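Local atomic coordinates of hydrolase (Rhizobium meliloti, PDB entry 5HOE), a protein that acts as a carbohydrate acetylesterase of the SGNH hydrolase clan, probably cleaving ester-linked acetyl groups, and assembles as an octamer. Residues E45-L56 / N215-V226; S85-L96 / K127-G138. All coordinates share one frame; numbering follows the deposited sequence. Where two conformers were deposited one is given.

How the contacts relate
The two contacts pack helices on opposite faces of one parallel sheet, in the alpha/beta/alpha sandwich of SGNH hydrolases. Contact 1 joins 48-56 to the helix 212-229 near the end of the chain. Contact 2 joins 84-95 to 118-133, and both its segments fall between those of contact 1 in sequence. Strands 17-23 and 100-104 lie between the two: Cys21 and Ile102 face contact 1, while Leu20, Phe22 and Val101 face contact 2. The centres are 23 Å apart and the nearest atoms about 12 Å. In contact 1, Asn215 lies near Ser25, His209 and Asp206, which probably form the catalytic triad. Contact 2 reaches neighbouring subunits instead.

Contact 1 of 2, residues E45-L56 / N215-V226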
loop_
_atom_site.group_PDB
_atom_site.type_symbol
_atom_site.label_atom_id
_atom_site.label_comp_id
_atom_site.label_asym_id
_atom_site.label_seq_id
_atom_site.Cartn_x
_atom_site.Cartn_y
_atom_site.Cartn_z
ATOM N N GLU A 45 5.292 28.402 -32.124
ATOM C CA GLU A 45 5.781 29.777 -32.142
ATOM C C GLU A 45 4.894 30.741 -31.375
ATOM O O GLU A 45 5.273 31.901 -31.220
ATOM C CB GLU A 45 6.004 30.267 -33.574
ATOM C CG GLU A 45 7.112 29.524 -34.324
ATOM C CD GLU A 45 8.474 29.540 -33.612
ATOM O OE1 GLU A 45 8.700 30.360 -32.692
ATOM O OE2 GLU A 45 9.334 28.713 -33.978
ATOM N N GLN A 46 3.757 30.287 -30.859
ATOM C CA GLN A 46 2.888 31.093 -30.016
ATOM C C GLN A 46 2.887 30.604 -28.575
ATOM O O GLN A 46 2.074 31.072 -27.765
ATOM C CB GLN A 46 1.473 31.101 -30.585
ATOM C CG GLN A 46 1.346 31.945 -31.848
ATOM C CD GLN A 46 -0.085 32.116 -32.273
ATOM O OE1 GLN A 46 -0.928 31.272 -31.987
ATOM N NE2 GLN A 46 -0.376 33.223 -32.949
ATOM N N ARG A 47 3.752 29.646 -28.256
ATOM C CA ARG A 47 3.980 29.189 -26.895
ATOM C C ARG A 47 5.157 29.959 -26.311
ATOM O O ARG A 47 6.026 30.442 -27.044
ATOM C CB ARG A 47 4.289 27.691 -26.880
ATOM C CG ARG A 47 3.286 26.847 -27.660
ATOM C CD ARG A 47 3.129 25.433 -27.150
ATOM N NE ARG A 47 4.077 24.461 -27.689
ATOM C CZ ARG A 47 3.847 23.639 -28.713
ATOM N NH1 ARG A 47 2.705 23.673 -29.402
ATOM N NH2 ARG A 47 4.795 22.792 -29.081
ATOM N N TRP A 48 5.194 30.074 -24.982
ATOM C CA TRP A 48 6.328 30.775 -24.395
ATOM C C TRP A 48 7.625 30.032 -24.678
ATOM O O TRP A 48 8.657 30.659 -24.947
ATOM C CB TRP A 48 6.117 31.066 -22.909
ATOM C CG TRP A 48 6.294 29.916 -21.916
ATOM C CD1 TRP A 48 5.285 29.249 -21.263
ATOM C CD2 TRP A 48 7.518 29.382 -21.399
ATOM N NE1 TRP A 48 5.809 28.332 -20.383
ATOM C CE2 TRP A 48 7.176 28.385 -20.455
ATOM C CE3 TRP A 48 8.869 29.622 -21.659
ATOM C CZ2 TRP A 48 8.138 27.632 -19.770
ATOM C CZ3 TRP A 48 9.827 28.890 -20.962
ATOM C CH2 TRP A 48 9.456 27.896 -20.040
ATOM N N THR A 49 7.564 28.702 -24.714
ATOM C CA THR A 49 8.745 27.897 -24.989
ATOM C C THR A 49 9.307 28.196 -26.379
ATOM O O THR A 49 10.524 28.379 -26.548
ATOM C CB THR A 49 8.345 26.432 -24.874
ATOM O OG1 THR A 49 7.157 26.237 -25.652
ATOM C CG2 THR A 49 8.082 26.035 -23.397
ATOM N N GLY A 50 8.435 28.259 -27.394
ATOM C CA GLY A 50 8.905 28.510 -28.753
ATOM C C GLY A 50 9.392 29.932 -28.948
ATOM O O GLY A 50 10.346 30.179 -29.702
ATOM N N ALA A 51 8.737 30.884 -28.290
ATOM C CA ALA A 51 9.191 32.269 -28.294
ATOM C C ALA A 51 10.528 32.429 -27.577
ATOM O O ALA A 51 11.384 33.207 -28.019
ATOM C CB ALA A 51 8.123 33.156 -27.649
ATOM N N MET A 52 10.721 31.724 -26.459
ATOM C CA MET A 52 12.017 31.745 -25.780
ATOM C C MET A 52 13.093 31.141 -26.669
ATOM O O MET A 52 14.198 31.701 -26.799
ATOM C CB MET A 52 11.924 30.970 -24.463
ATOM C CG MET A 52 13.205 31.013 -23.643
ATOM S SD MET A 52 13.323 29.787 -22.337
ATOM C CE MET A 52 13.287 28.246 -23.246
ATOM N N ALA A 53 12.774 30.022 -27.336
ATOM C CA ALA A 53 13.751 29.378 -28.218
ATOM C C ALA A 53 14.154 30.291 -29.372
ATOM O O ALA A 53 15.329 30.330 -29.767
ATOM C CB ALA A 53 13.182 28.064 -28.750
ATOM N N ALA A 54 13.193 31.025 -29.939
ATOM C CA ALA A 54 13.508 31.932 -31.033
ATOM C C ALA A 54 14.485 33.017 -30.585
ATOM O O ALA A 54 15.447 33.336 -31.296
ATOM C CB ALA A 54 12.220 32.559 -31.563
ATOM N N ARG A 55 14.256 33.599 -29.407
ATOM C CA ARG A 55 15.155 34.640 -28.910
ATOM C C ARG A 55 16.527 34.068 -28.559
ATOM O O ARG A 55 17.558 34.709 -28.802
ATOM C CB ARG A 55 14.517 35.318 -27.690
ATOM C CG ARG A 55 15.314 36.460 -27.079
ATOM C CD ARG A 55 15.078 37.788 -27.812
ATOM N NE ARG A 55 14.762 38.864 -26.868
ATOM C CZ ARG A 55 13.863 39.819 -27.076
ATOM N NH1 ARG A 55 13.158 39.854 -28.197
ATOM N NH2 ARG A 55 13.661 40.742 -26.150
ATOM N N LEU A 56 16.565 32.851 -28.007
ATOM C CA LEU A 56 17.834 32.255 -27.591
ATOM C C LEU A 56 18.726 31.892 -28.777
ATOM O O LEU A 56 19.950 32.044 -28.697
ATOM C CB LEU A 56 17.569 31.030 -26.712
ATOM C CG LEU A 56 17.072 31.331 -25.299
ATOM C CD1 LEU A 56 16.678 30.043 -24.596
ATOM C CD2 LEU A 56 18.152 32.057 -24.493
ATOM N N ASN A 215 2.160 35.008 -24.198
ATOM C CA ASN A 215 3.138 33.922 -24.256
ATOM C C ASN A 215 4.445 34.385 -24.885
ATOM O O ASN A 215 5.533 33.984 -24.453
ATOM C CB ASN A 215 2.596 32.752 -25.076
ATOM C CG ASN A 215 1.575 31.922 -24.327
ATOM O OD1 ASN A 215 1.476 31.944 -23.085
ATOM N ND2 ASN A 215 0.814 31.156 -25.086
ATOM N N ILE A 216 4.353 35.203 -25.935
ATOM C CA ILE A 216 5.546 35.660 -26.635
ATOM C C ILE A 216 6.334 36.629 -25.764
ATOM O O ILE A 216 7.561 36.511 -25.632
ATOM C CB ILE A 216 5.163 36.256 -28.003
ATOM C CG1 ILE A 216 4.634 35.132 -28.897
ATOM C CG2 ILE A 216 6.339 37.001 -28.642
ATOM C CD1 ILE A 216 3.940 35.615 -30.134
ATOM N N ARG A 217 5.646 37.589 -25.134
ATOM C CA ARG A 217 6.341 38.478 -24.201
ATOM C C ARG A 217 7.002 37.684 -23.082
ATOM O O ARG A 217 8.155 37.956 -22.720
ATOM C CB ARG A 217 5.387 39.546 -23.654
ATOM C CG ARG A 217 5.885 40.298 -22.426
ATOM C CD ARG A 217 5.394 41.745 -22.418
ATOM N NE ARG A 217 5.211 42.291 -21.069
ATOM C CZ ARG A 217 5.998 43.194 -20.482
ATOM N NH1 ARG A 217 7.062 43.683 -21.107
ATOM N NH2 ARG A 217 5.714 43.621 -19.254
ATOM N N LEU A 218 6.299 36.678 -22.537
ATOM C CA LEU A 218 6.850 35.874 -21.454
ATOM C C LEU A 218 8.094 35.119 -21.900
ATOM O O LEU A 218 9.094 35.069 -21.177
ATOM C CB LEU A 218 5.788 34.891 -20.959
ATOM C CG LEU A 218 6.220 33.936 -19.835
ATOM C CD1 LEU A 218 6.655 34.685 -18.610
ATOM C CD2 LEU A 218 5.091 32.954 -19.524
ATOM N N GLY A 219 8.033 34.490 -23.070
ATOM C CA GLY A 219 9.178 33.735 -23.558
ATOM C C GLY A 219 10.382 34.613 -23.834
ATOM O O GLY A 219 11.521 34.224 -23.571
ATOM N N HIS A 220 10.154 35.811 -24.370
ATOM C CA HIS A 220 11.276 36.724 -24.561
ATOM C C HIS A 220 11.925 37.088 -23.232
ATOM O O HIS A 220 13.161 37.095 -23.118
ATOM C CB HIS A 220 10.816 37.962 -25.312
ATOM C CG HIS A 220 10.428 37.686 -26.729
ATOM N ND1 HIS A 220 9.836 38.632 -27.534
ATOM C CD2 HIS A 220 10.525 36.562 -27.478
ATOM C CE1 HIS A 220 9.603 38.110 -28.725
ATOM N NE2 HIS A 220 10.008 36.855 -28.717
ATOM N N ALA A 221 11.114 37.348 -22.199
ATOM C CA ALA A 221 11.683 37.745 -20.916
ATOM C C ALA A 221 12.418 36.588 -20.254
ATOM O O ALA A 221 13.454 36.796 -19.601
ATOM C CB ALA A 221 10.601 38.309 -20.006
ATOM N N ILE A 222 11.908 35.362 -20.413
ATOM C CA ILE A 222 12.607 34.215 -19.851
ATOM C C ILE A 222 13.914 33.966 -20.595
ATOM O O ILE A 222 14.931 33.625 -19.982
ATOM C CB ILE A 222 11.686 32.978 -19.818
ATOM C CG1 ILE A 222 10.500 33.229 -18.860
ATOM C CG2 ILE A 222 12.464 31.753 -19.395
ATOM C CD1 ILE A 222 9.480 32.119 -18.765
ATOM N N ALA A 223 13.917 34.161 -21.916
ATOM C CA ALA A 223 15.146 34.029 -22.691
ATOM C C ALA A 223 16.213 34.994 -22.194
ATOM O O ALA A 223 17.391 34.638 -22.114
ATOM C CB ALA A 223 14.857 34.314 -24.165
ATOM N N ASP A 224 15.826 36.230 -21.865
ATOM C CA ASP A 224 16.821 37.167 -21.343
ATOM C C ASP A 224 17.450 36.627 -20.070
ATOM O O ASP A 224 18.674 36.701 -19.877
ATOM C CB ASP A 224 16.173 38.521 -21.049
ATOM C CG ASP A 224 15.692 39.218 -22.291
ATOM O OD1 ASP A 224 16.102 38.807 -23.392
ATOM O OD2 ASP A 224 14.900 40.180 -22.161
ATOM N N LYS A 225 16.615 36.084 -19.187
ATOM C CA LYS A 225 17.095 35.475 -17.958
ATOM C C LYS A 225 18.041 34.316 -18.250
ATOM O O LYS A 225 19.094 34.189 -17.611
ATOM C CB LYS A 225 15.889 34.991 -17.160
ATOM C CG LYS A 225 16.210 34.588 -15.769
ATOM C CD LYS A 225 16.282 35.773 -14.850
ATOM C CE LYS A 225 16.785 35.307 -13.512
ATOM N NZ LYS A 225 16.927 36.429 -12.583
ATOM N N VAL A 226 17.682 33.463 -19.220
ATOM C CA VAL A 226 18.502 32.299 -19.553
ATOM C C VAL A 226 19.840 32.735 -20.134
ATOM O O VAL A 226 20.894 32.212 -19.759
ATOM C CB VAL A 226 17.752 31.378 -20.528
ATOM C CG1 VAL A 226 18.642 30.223 -20.992
ATOM C CG2 VAL A 226 16.489 30.810 -19.868
#
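Met52 and Gly219 meet where two helices of the flavodoxin-like alpha/beta/alpha fold cross, their CA atoms 4.1 Å apart. The axes of 48-56 and 215-226 approach to 7.1 Å and cross at -46°. Gly219 permits this, since a CB there would collide with Trp48 O and Ala51 CB. Instead Trp48 O sits 3.4 Å from Gly219 CA, a CA-H...O contact. Trp48, Ala51 and Met52 are knobs in holes of helix 215-226. Trp48 holds CG between its backbone N and carbonyl carbon (chi1 77°). This sets one ring face under Ile222 CD1, a CH-pi contact of 4.1 Å to the six-membered ring centroid. Thr49 CG2 covers the opposite face, and Trp48 NE1 is hydrogen-bonded to Thr27 OG1. Met52 SD touches Ile222 CG2 at 3.6 Å, and Leu56 packs on Ala223 and Val226. Toward solvent, the Arg55 guanidinium lies flat on His220, with centres 4.5 Å apart and planes at 21°. Asp224 OD1 comes to the guanidinium edge in a long salt bridge, 3.7 Å from Arg55 NE. At the other end of the contact, Asn215 ND2 donates to Gln46 O at 3.0 Å, in the plane of that carbonyl.

Contact 2 of 2, residues S85-L96 / K127-G138; sequences STYLPMALASHL and KLVGQVLTCAGG
Gln131 reaches across to Ser85 and Pro89 with an extended side chain. Its NE2 donates to Ser85 O at 3.0 Å, on a lone pair of the carbonyl and with an N-H...O angle of 154°. In a regular helix Ser85 O would accept from the backbone N of residue 89, but Pro89 has no N-H. The helix is kinked here, and the glutamine supplies a donor to this carbonyl. The amide packs on the proline ring, with Pro89 CG 3.5 Å from Gln131 NE2. Gln131 OE1 is buried against Leu88 CB and Pro89 CD and has no polar partner in the model. With an alanine here the amide is gone; Ser85 O would probably be left without a mate, and a gap is likely to open beside the proline ring. Lys127 is fully extended from CG anti to its backbone N (chi1 -176°), and its NZ donates a hydrogen bond to Ser85 OG at 3.0 Å. That hydroxyl is also hydrogen-bonded to Asn83 OD1.

Deeper in, Leu88 CD2 meets Leu128 CD2 at 3.8 Å. Leu92 CD1 packs on Val132 and lies 3.9 Å from Cys135 CB. Beyond the end of helix 127-133, a type II turn from Cys135 to Gly138 carries the chain under Leu96, whose CD1 is 3.5 Å from Gly138 N. A CB on Gly138 would clash with that methyl, and the positive phi of Gly137 suits glycine.

The helix axes run roughly parallel, 24° apart, and approach to 9.7 Å. On helix 84-95, Tyr87 stacks on Tyr87 of a second subunit. Leu88 and Leu92 rest on strand 17-23, Leu128 on strand 100-104, and Val132 on strands 100-104 and 147-152.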
loop_
_atom_site.group_PDB
_atom_site.type_symbol
_atom_site.label_atom_id
_atom_site.label_comp_id
_atom_site.label_asym_id
_atom_site.label_seq_id
_atom_site.Cartn_x
_atom_site.Cartn_y
_atom_site.Cartn_z
ATOM N N SER A 85 5.940 15.979 -9.369
ATOM C CA SER A 85 7.091 15.369 -8.718
ATOM C C SER A 85 7.153 13.857 -8.977
ATOM O O SER A 85 8.204 13.250 -8.771
ATOM C CB SER A 85 7.063 15.674 -7.215
ATOM O OG SER A 85 6.065 14.894 -6.559
ATOM N N THR A 86 6.039 13.235 -9.386
ATOM C CA THR A 86 6.084 11.822 -9.755
ATOM C C THR A 86 6.827 11.596 -11.071
ATOM O O THR A 86 7.480 10.561 -11.241
ATOM C CB THR A 86 4.655 11.273 -9.820
ATOM O OG1 THR A 86 4.036 11.424 -8.541
ATOM C CG2 THR A 86 4.627 9.794 -10.246
ATOM N N TYR A 87 6.706 12.528 -12.016
ATOM C CA TYR A 87 7.239 12.422 -13.378
ATOM C C TYR A 87 8.604 13.085 -13.557
ATOM O O TYR A 87 9.373 12.659 -14.427
ATOM C CB TYR A 87 6.229 13.099 -14.325
ATOM C CG TYR A 87 6.444 13.127 -15.845
ATOM C CD1 TYR A 87 7.198 14.130 -16.470
ATOM C CD2 TYR A 87 5.811 12.196 -16.663
ATOM C CE1 TYR A 87 7.344 14.164 -17.861
ATOM C CE2 TYR A 87 5.944 12.230 -18.034
ATOM C CZ TYR A 87 6.700 13.215 -18.633
ATOM O OH TYR A 87 6.823 13.217 -20.017
ATOM N N LEU A 88 8.933 14.123 -12.778
ATOM C CA LEU A 88 10.150 14.886 -13.059
ATOM C C LEU A 88 11.426 14.045 -13.011
ATOM O O LEU A 88 12.260 14.184 -13.919
ATOM C CB LEU A 88 10.212 16.139 -12.175
ATOM C CG LEU A 88 11.383 17.090 -12.437
ATOM C CD1 LEU A 88 11.374 17.626 -13.865
ATOM C CD2 LEU A 88 11.350 18.248 -11.464
ATOM N N PRO A 89 11.659 13.183 -12.017
ATOM C CA PRO A 89 12.911 12.396 -12.047
ATOM C C PRO A 89 13.091 11.576 -13.311
ATOM O O PRO A 89 14.180 11.585 -13.899
ATOM C CB PRO A 89 12.833 11.544 -10.770
ATOM C CG PRO A 89 11.982 12.387 -9.843
ATOM C CD PRO A 89 10.926 12.990 -10.754
ATOM N N MET A 90 12.027 10.924 -13.782
ATOM C CA MET A 90 12.074 10.198 -15.056
ATOM C C MET A 90 12.376 11.133 -16.236
ATOM O O MET A 90 13.153 10.791 -17.144
ATOM C CB MET A 90 10.725 9.480 -15.275
ATOM C CG MET A 90 10.463 8.284 -14.361
ATOM S SD MET A 90 8.899 7.410 -14.685
ATOM C CE MET A 90 7.795 8.022 -13.413
ATOM N N ALA A 91 11.774 12.319 -16.252
ATOM C CA ALA A 91 12.006 13.227 -17.369
ATOM C C ALA A 91 13.437 13.738 -17.373
ATOM O O ALA A 91 14.059 13.857 -18.438
ATOM C CB ALA A 91 11.032 14.401 -17.296
ATOM N N LEU A 92 13.976 14.049 -16.195
ATOM C CA LEU A 92 15.360 14.506 -16.129
ATOM C C LEU A 92 16.303 13.469 -16.712
ATOM O O LEU A 92 17.170 13.788 -17.537
ATOM C CB LEU A 92 15.736 14.821 -14.681
ATOM C CG LEU A 92 15.006 16.031 -14.056
ATOM C CD1 LEU A 92 15.154 16.089 -12.535
ATOM C CD2 LEU A 92 15.454 17.349 -14.688
ATOM N N ALA A 93 16.136 12.208 -16.301
ATOM C CA ALA A 93 17.047 11.153 -16.728
ATOM C C ALA A 93 16.906 10.892 -18.216
ATOM O O ALA A 93 17.882 10.515 -18.875
ATOM C CB ALA A 93 16.797 9.884 -15.906
ATOM N N SER A 94 15.711 11.111 -18.755
ATOM C CA SER A 94 15.459 10.935 -20.176
ATOM C C SER A 94 16.096 12.029 -21.021
ATOM O O SER A 94 16.296 11.827 -22.225
ATOM C CB SER A 94 13.960 10.948 -20.452
ATOM O OG SER A 94 13.264 9.931 -19.779
ATOM N N HIS A 95 16.359 13.199 -20.448
ATOM C CA HIS A 95 16.788 14.348 -21.239
ATOM C C HIS A 95 18.194 14.835 -20.943
ATOM O O HIS A 95 18.631 15.787 -21.586
ATOM C CB HIS A 95 15.760 15.479 -21.125
ATOM C CG HIS A 95 14.437 15.100 -21.698
ATOM N ND1 HIS A 95 14.284 14.693 -23.006
ATOM C CD2 HIS A 95 13.215 14.999 -21.127
ATOM C CE1 HIS A 95 13.019 14.375 -23.218
ATOM N NE2 HIS A 95 12.352 14.551 -22.092
ATOM N N LEU A 96 18.945 14.164 -20.070
ATOM C CA LEU A 96 20.347 14.537 -19.866
ATOM C C LEU A 96 21.095 14.341 -21.182
ATOM O O LEU A 96 20.753 13.461 -21.967
ATOM C CB LEU A 96 20.981 13.721 -18.746
ATOM C CG LEU A 96 20.536 14.009 -17.307
ATOM C CD1 LEU A 96 21.358 13.190 -16.327
ATOM C CD2 LEU A 96 20.642 15.485 -16.940
ATOM N N LYS A 127 10.403 20.687 -3.587
ATOM C CA LYS A 127 10.616 19.277 -3.896
ATOM C C LYS A 127 11.139 19.115 -5.318
ATOM O O LYS A 127 12.074 18.337 -5.562
ATOM C CB LYS A 127 9.306 18.495 -3.712
ATOM C CG LYS A 127 9.446 17.014 -3.922
ATOM C CD LYS A 127 8.135 16.297 -3.757
ATOM C CE LYS A 127 8.318 14.794 -3.896
ATOM N NZ LYS A 127 7.018 14.045 -3.852
ATOM N N LEU A 128 10.546 19.839 -6.272
ATOM C CA LEU A 128 10.982 19.730 -7.660
ATOM C C LEU A 128 12.396 20.272 -7.833
ATOM O O LEU A 128 13.210 19.673 -8.535
ATOM C CB LEU A 128 9.999 20.458 -8.587
ATOM C CG LEU A 128 8.544 20.002 -8.553
ATOM C CD1 LEU A 128 7.667 20.910 -9.412
ATOM C CD2 LEU A 128 8.472 18.545 -8.987
ATOM N N VAL A 129 12.710 21.391 -7.184
ATOM C CA VAL A 129 14.053 21.946 -7.280
ATOM C C VAL A 129 15.076 20.931 -6.781
ATOM O O VAL A 129 16.123 20.708 -7.407
ATOM C CB VAL A 129 14.142 23.280 -6.513
ATOM C CG1 VAL A 129 15.593 23.823 -6.497
ATOM C CG2 VAL A 129 13.233 24.322 -7.120
ATOM N N GLY A 130 14.777 20.291 -5.649
ATOM C CA GLY A 130 15.656 19.266 -5.114
ATOM C C GLY A 130 15.847 18.088 -6.055
ATOM O O GLY A 130 16.930 17.509 -6.115
ATOM N N GLN A 131 14.790 17.691 -6.776
ATOM C CA GLN A 131 14.918 16.594 -7.732
ATOM C C GLN A 131 15.887 16.956 -8.851
ATOM O O GLN A 131 16.626 16.098 -9.336
ATOM C CB GLN A 131 13.548 16.227 -8.316
ATOM C CG GLN A 131 12.661 15.493 -7.341
ATOM C CD GLN A 131 11.265 15.262 -7.832
ATOM O OE1 GLN A 131 10.778 15.967 -8.710
ATOM N NE2 GLN A 131 10.600 14.269 -7.250
ATOM N N VAL A 132 15.899 18.217 -9.276
ATOM C CA VAL A 132 16.882 18.628 -10.277
ATOM C C VAL A 132 18.283 18.642 -9.680
ATOM O O VAL A 132 19.240 18.132 -10.275
ATOM C CB VAL A 132 16.517 19.991 -10.892
ATOM C CG1 VAL A 132 17.528 20.352 -11.940
ATOM C CG2 VAL A 132 15.125 19.965 -11.479
ATOM N N LEU A 133 18.432 19.239 -8.502
ATOM C CA LEU A 133 19.763 19.397 -7.930
ATOM C C LEU A 133 20.419 18.067 -7.585
ATOM O O LEU A 133 21.657 18.006 -7.508
ATOM C CB LEU A 133 19.688 20.273 -6.688
ATOM C CG LEU A 133 19.233 21.710 -6.957
ATOM C CD1 LEU A 133 19.143 22.483 -5.656
ATOM C CD2 LEU A 133 20.173 22.416 -7.930
ATOM N N THR A 134 19.637 17.007 -7.386
ATOM C CA THR A 134 20.193 15.713 -7.022
ATOM C C THR A 134 20.241 14.738 -8.191
ATOM O O THR A 134 20.543 13.560 -7.974
ATOM C CB THR A 134 19.425 15.086 -5.853
ATOM O OG1 THR A 134 18.072 14.811 -6.241
ATOM C CG2 THR A 134 19.428 16.012 -4.639
ATOM N N CYS A 135 19.972 15.195 -9.423
ATOM C CA CYS A 135 19.790 14.285 -10.551
ATOM C C CYS A 135 21.080 13.938 -11.288
ATOM O O CYS A 135 21.020 13.200 -12.281
ATOM C CB CYS A 135 18.760 14.846 -11.547
ATOM S SG CYS A 135 19.377 16.074 -12.737
ATOM N N ALA A 136 22.228 14.418 -10.822
ATOM C CA ALA A 136 23.485 14.190 -11.524
ATOM C C ALA A 136 23.671 12.710 -11.798
ATOM O O ALA A 136 23.394 11.862 -10.944
ATOM C CB ALA A 136 24.664 14.703 -10.685
ATOM N N GLY A 137 24.144 12.404 -13.004
ATOM C CA GLY A 137 24.389 11.031 -13.396
ATOM C C GLY A 137 23.273 10.451 -14.235
ATOM O O GLY A 137 23.533 9.698 -15.176
ATOM N N GLY A 138 22.030 10.794 -13.919
ATOM C CA GLY A 138 20.911 10.118 -14.563
ATOM C C GLY A 138 21.047 8.621 -14.399
ATOM O O GLY A 138 21.324 8.120 -13.302
#